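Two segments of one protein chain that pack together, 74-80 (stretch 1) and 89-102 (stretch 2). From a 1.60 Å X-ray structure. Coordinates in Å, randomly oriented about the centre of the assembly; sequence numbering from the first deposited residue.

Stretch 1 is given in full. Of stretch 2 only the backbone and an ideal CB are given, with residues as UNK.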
# COMPACT_ATOMS: atom_id res chain seq x y z
N THR A 74 0.71 3.65 -4.64
CA THR A 74 1.52 3.41 -3.46
C THR A 74 2.92 3.96 -3.65
O THR A 74 3.59 3.59 -4.60
CB THR A 74 1.55 1.94 -3.18
OG1 THR A 74 0.20 1.50 -2.92
CG2 THR A 74 2.36 1.64 -1.88
N LEU A 75 3.33 4.88 -2.79
CA LEU A 75 4.67 5.45 -2.87
C LEU A 75 5.60 4.63 -1.99
O LEU A 75 5.39 4.52 -0.80
CB LEU A 75 4.65 6.93 -2.45
CG LEU A 75 3.69 7.82 -3.25
CD1 LEU A 75 3.83 9.27 -2.80
CD2 LEU A 75 3.91 7.73 -4.76
N TYR A 76 6.68 4.11 -2.57
CA TYR A 76 7.57 3.19 -1.85
C TYR A 76 9.03 3.50 -2.22
O TYR A 76 9.73 2.67 -2.80
CB TYR A 76 7.17 1.74 -2.18
CG TYR A 76 7.74 0.63 -1.32
CD1 TYR A 76 7.70 0.73 0.06
CD2 TYR A 76 8.25 -0.52 -1.89
CE1 TYR A 76 8.20 -0.28 0.90
CE2 TYR A 76 8.74 -1.57 -1.10
CZ TYR A 76 8.69 -1.46 0.29
OH TYR A 76 9.19 -2.49 1.08
N GLY A 77 9.43 4.74 -1.96
CA GLY A 77 10.76 5.24 -2.34
C GLY A 77 11.61 5.74 -1.18
O GLY A 77 12.66 6.34 -1.44
N ILE A 78 11.20 5.54 0.06
CA ILE A 78 11.91 6.16 1.21
C ILE A 78 13.37 5.72 1.25
O ILE A 78 13.70 4.58 0.94
CB ILE A 78 11.19 5.82 2.56
CG1 ILE A 78 11.49 6.84 3.65
CG2 ILE A 78 11.49 4.42 2.99
CD1 ILE A 78 10.84 8.19 3.41
N PRO A 79 14.27 6.63 1.58
CA PRO A 79 15.67 6.22 1.76
C PRO A 79 15.80 5.14 2.84
O PRO A 79 15.07 5.15 3.82
CB PRO A 79 16.38 7.53 2.16
CG PRO A 79 15.56 8.60 1.50
CD PRO A 79 14.14 8.08 1.67
N HIS A 80 16.73 4.21 2.63
CA HIS A 80 16.92 3.06 3.52
C HIS A 80 15.67 2.20 3.55
O HIS A 80 15.33 1.63 4.58
CB HIS A 80 17.34 3.46 4.96
CG HIS A 80 18.31 4.60 4.99
ND1 HIS A 80 19.51 4.54 4.31
CD2 HIS A 80 18.24 5.83 5.54
CE1 HIS A 80 20.14 5.69 4.46
NE2 HIS A 80 19.39 6.50 5.19
N UNK A 89 16.00 -0.78 -1.29
CA UNK A 89 15.81 0.15 -2.40
C UNK A 89 15.57 1.56 -1.89
O UNK A 89 16.15 1.96 -0.88
CB UNK A 89 14.64 -0.30 -3.28
N UNK A 90 14.71 2.29 -2.58
CA UNK A 90 14.49 3.69 -2.25
C UNK A 90 15.57 4.61 -2.79
O UNK A 90 16.61 4.17 -3.32
CB UNK A 90 14.40 3.85 -0.73
N UNK A 91 15.29 5.89 -2.69
CA UNK A 91 16.21 6.92 -3.09
C UNK A 91 17.41 6.98 -2.15
O UNK A 91 17.34 6.61 -0.97
CB UNK A 91 15.50 8.27 -3.14
N UNK A 92 18.51 7.50 -2.67
CA UNK A 92 19.75 7.51 -1.91
C UNK A 92 19.73 8.50 -0.75
O UNK A 92 20.22 8.16 0.33
CB UNK A 92 20.92 7.83 -2.84
N UNK A 93 19.14 9.68 -0.94
CA UNK A 93 19.15 10.73 0.05
C UNK A 93 17.78 11.38 0.19
O UNK A 93 16.91 11.27 -0.68
CB UNK A 93 20.20 11.78 -0.31
N UNK A 94 17.61 12.10 1.28
CA UNK A 94 16.42 12.88 1.50
C UNK A 94 16.19 13.96 0.46
O UNK A 94 15.05 14.20 0.07
CB UNK A 94 16.48 13.52 2.89
N UNK A 95 17.26 14.61 -0.01
CA UNK A 95 17.13 15.58 -1.10
C UNK A 95 16.48 14.96 -2.35
O UNK A 95 15.58 15.55 -2.96
CB UNK A 95 18.51 16.15 -1.46
N UNK A 96 16.95 13.78 -2.72
CA UNK A 96 16.41 13.06 -3.86
C UNK A 96 14.95 12.74 -3.62
O UNK A 96 14.10 12.92 -4.50
CB UNK A 96 17.21 11.78 -4.13
N UNK A 97 14.63 12.25 -2.42
CA UNK A 97 13.25 11.87 -2.13
C UNK A 97 12.33 13.08 -2.21
O UNK A 97 11.21 13.01 -2.75
CB UNK A 97 13.15 11.22 -0.75
N UNK A 98 12.78 14.20 -1.66
CA UNK A 98 11.95 15.39 -1.75
C UNK A 98 11.68 15.83 -3.18
O UNK A 98 10.58 16.27 -3.53
CB UNK A 98 12.61 16.54 -0.98
N UNK A 99 12.65 15.71 -4.03
CA UNK A 99 12.47 16.07 -5.42
C UNK A 99 11.48 15.15 -6.11
O UNK A 99 10.67 15.56 -6.94
CB UNK A 99 13.81 16.04 -6.15
N UNK A 100 11.54 13.88 -5.72
CA UNK A 100 10.61 12.86 -6.20
C UNK A 100 9.18 13.18 -5.80
O UNK A 100 8.29 13.14 -6.65
CB UNK A 100 11.01 11.48 -5.66
N UNK A 101 8.96 13.50 -4.52
CA UNK A 101 7.64 13.89 -4.04
C UNK A 101 7.13 15.15 -4.80
O UNK A 101 5.95 15.20 -5.17
CB UNK A 101 7.69 14.15 -2.53
N UNK A 102 8.00 16.14 -5.06
CA UNK A 102 7.57 17.31 -5.81
C UNK A 102 7.06 16.91 -7.17
O UNK A 102 6.06 17.47 -7.67
CB UNK A 102 8.71 18.32 -5.95

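Position 89 opens the segment with phi 156° and psi -144°, a region that residues with a CB avoid, so the backbone alone points to glycine although stretch 1 leaves the space free. It is Gly 89, and its O takes a hydrogen bond from a water.

At position 90 an ideal CB would lie 2.0 Å from Ile 78 O, a clash, and phi 80° with psi 170° would jam it against the preceding carbonyl. Only glycine suits. Gly 90 lets the two stretches close up, its CA reaching Ile 78 O at 3.4 Å in a CA-H...O contact.

Position 91 is fixed first by its backbone: its N donates to Gly 77 O at 2.9 Å and 169°, nearly straight. The CB points sideways, 4.6 Å from Pro 79 CG, so a range of apolar side chains could follow. It is Phe 91, chi1 m, with Gly 77 O near its ring edge. Its carbonyl O lies 3.2 Å from Pro 79 CA and shares the water, which also accepts from His 80 N.

Position 92 points away and tolerates most small or polar residues; it is Ala 92. Position 93 also points away, but it directly precedes a helix, where Ser, Thr, Asp or Asn can cap. Thr 93 does so, its OG1 accepting from the backbone N of residue 96 at 3.3 Å.

At 94 a CB would come no closer than 5.2 Å to Pro 79 CG, so stretch 1 would allow a small side chain as well as the deposited Gly 94. Positions 95 and 96 make no contact and suit polar residues: Thr 95 and Asp 96.

Position 97 points toward stretch 1, its ideal CB 4.1 Å from Pro 79 CD, with Ile 78 beyond. A long apolar or aromatic side chain fits. Tyr 97, chi1 t, lays one ring face under Ile 78 CD1, 4.1 Å from the ring centroid, and brings CD1 to 4.0 Å from Pro 79 CD.

Positions 98 and 99 are out of reach of stretch 1; they are Arg 98 and Gly 99.

Position 100 points toward stretch 1 but starts far back, so a large side chain is needed to bridge the gap. Trp 100, chi1 t, brings CH2 to 4.0 Å from Leu 75 CB.

Position 101 points sideways, where a flexible aliphatic such as Leu, Ile or Met could bend back. Ile 101 does, its CD1 4.0 Å from Leu 75 CD1. Position 102, out of reach, is Asp 102.

Stretch 2 (89-102) GGFATGTDYRGWID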
# COMPACT_ATOMS: atom_id res chain seq x y z
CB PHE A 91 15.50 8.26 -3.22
CG PHE A 91 14.66 8.31 -4.45
CD1 PHE A 91 15.24 8.62 -5.68
CD2 PHE A 91 13.33 8.01 -4.40
CE1 PHE A 91 14.49 8.61 -6.83
CE2 PHE A 91 12.59 8.00 -5.57
CZ PHE A 91 13.16 8.30 -6.77
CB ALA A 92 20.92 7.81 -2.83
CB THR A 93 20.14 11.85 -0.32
OG1 THR A 93 19.68 12.52 -1.48
CG2 THR A 93 21.50 11.29 -0.67
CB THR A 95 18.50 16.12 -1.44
OG1 THR A 95 18.94 16.90 -0.34
CG2 THR A 95 18.42 17.08 -2.61
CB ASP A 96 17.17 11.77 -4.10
CG ASP A 96 18.60 11.95 -4.54
OD1 ASP A 96 18.92 12.92 -5.24
OD2 ASP A 96 19.49 11.14 -4.17
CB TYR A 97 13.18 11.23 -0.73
CG TYR A 97 11.80 10.68 -0.40
CD1 TYR A 97 11.39 9.46 -0.91
CD2 TYR A 97 10.89 11.41 0.36
CE1 TYR A 97 10.13 8.96 -0.68
CE2 TYR A 97 9.60 10.89 0.61
CZ TYR A 97 9.25 9.67 0.08
OH TYR A 97 8.00 9.13 0.29
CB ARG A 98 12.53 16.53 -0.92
CG ARG A 98 12.58 16.25 0.53
CD ARG A 98 13.60 17.12 1.17
NE ARG A 98 12.96 18.29 1.71
CZ ARG A 98 12.64 18.38 3.00
NH1 ARG A 98 12.93 17.39 3.84
NH2 ARG A 98 12.02 19.45 3.45
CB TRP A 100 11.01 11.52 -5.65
CG TRP A 100 10.29 10.31 -6.23
CD1 TRP A 100 10.38 9.83 -7.52
CD2 TRP A 100 9.47 9.36 -5.51
NE1 TRP A 100 9.66 8.65 -7.63
CE2 TRP A 100 9.11 8.33 -6.42
CE3 TRP A 100 9.03 9.25 -4.17
CZ2 TRP A 100 8.30 7.23 -6.05
CZ3 TRP A 100 8.25 8.18 -3.81
CH2 TRP A 100 7.90 7.17 -4.75
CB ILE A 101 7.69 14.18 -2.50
CG1 ILE A 101 7.89 12.87 -1.71
CG2 ILE A 101 6.45 14.92 -2.08
CD1 ILE A 101 6.76 11.82 -1.92
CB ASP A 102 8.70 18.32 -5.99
CG ASP A 102 9.13 18.96 -4.70
OD1 ASP A 102 8.40 18.92 -3.70
OD2 ASP A 102 10.25 19.55 -4.60
O HOH W 1 17.95 4.05 0.03
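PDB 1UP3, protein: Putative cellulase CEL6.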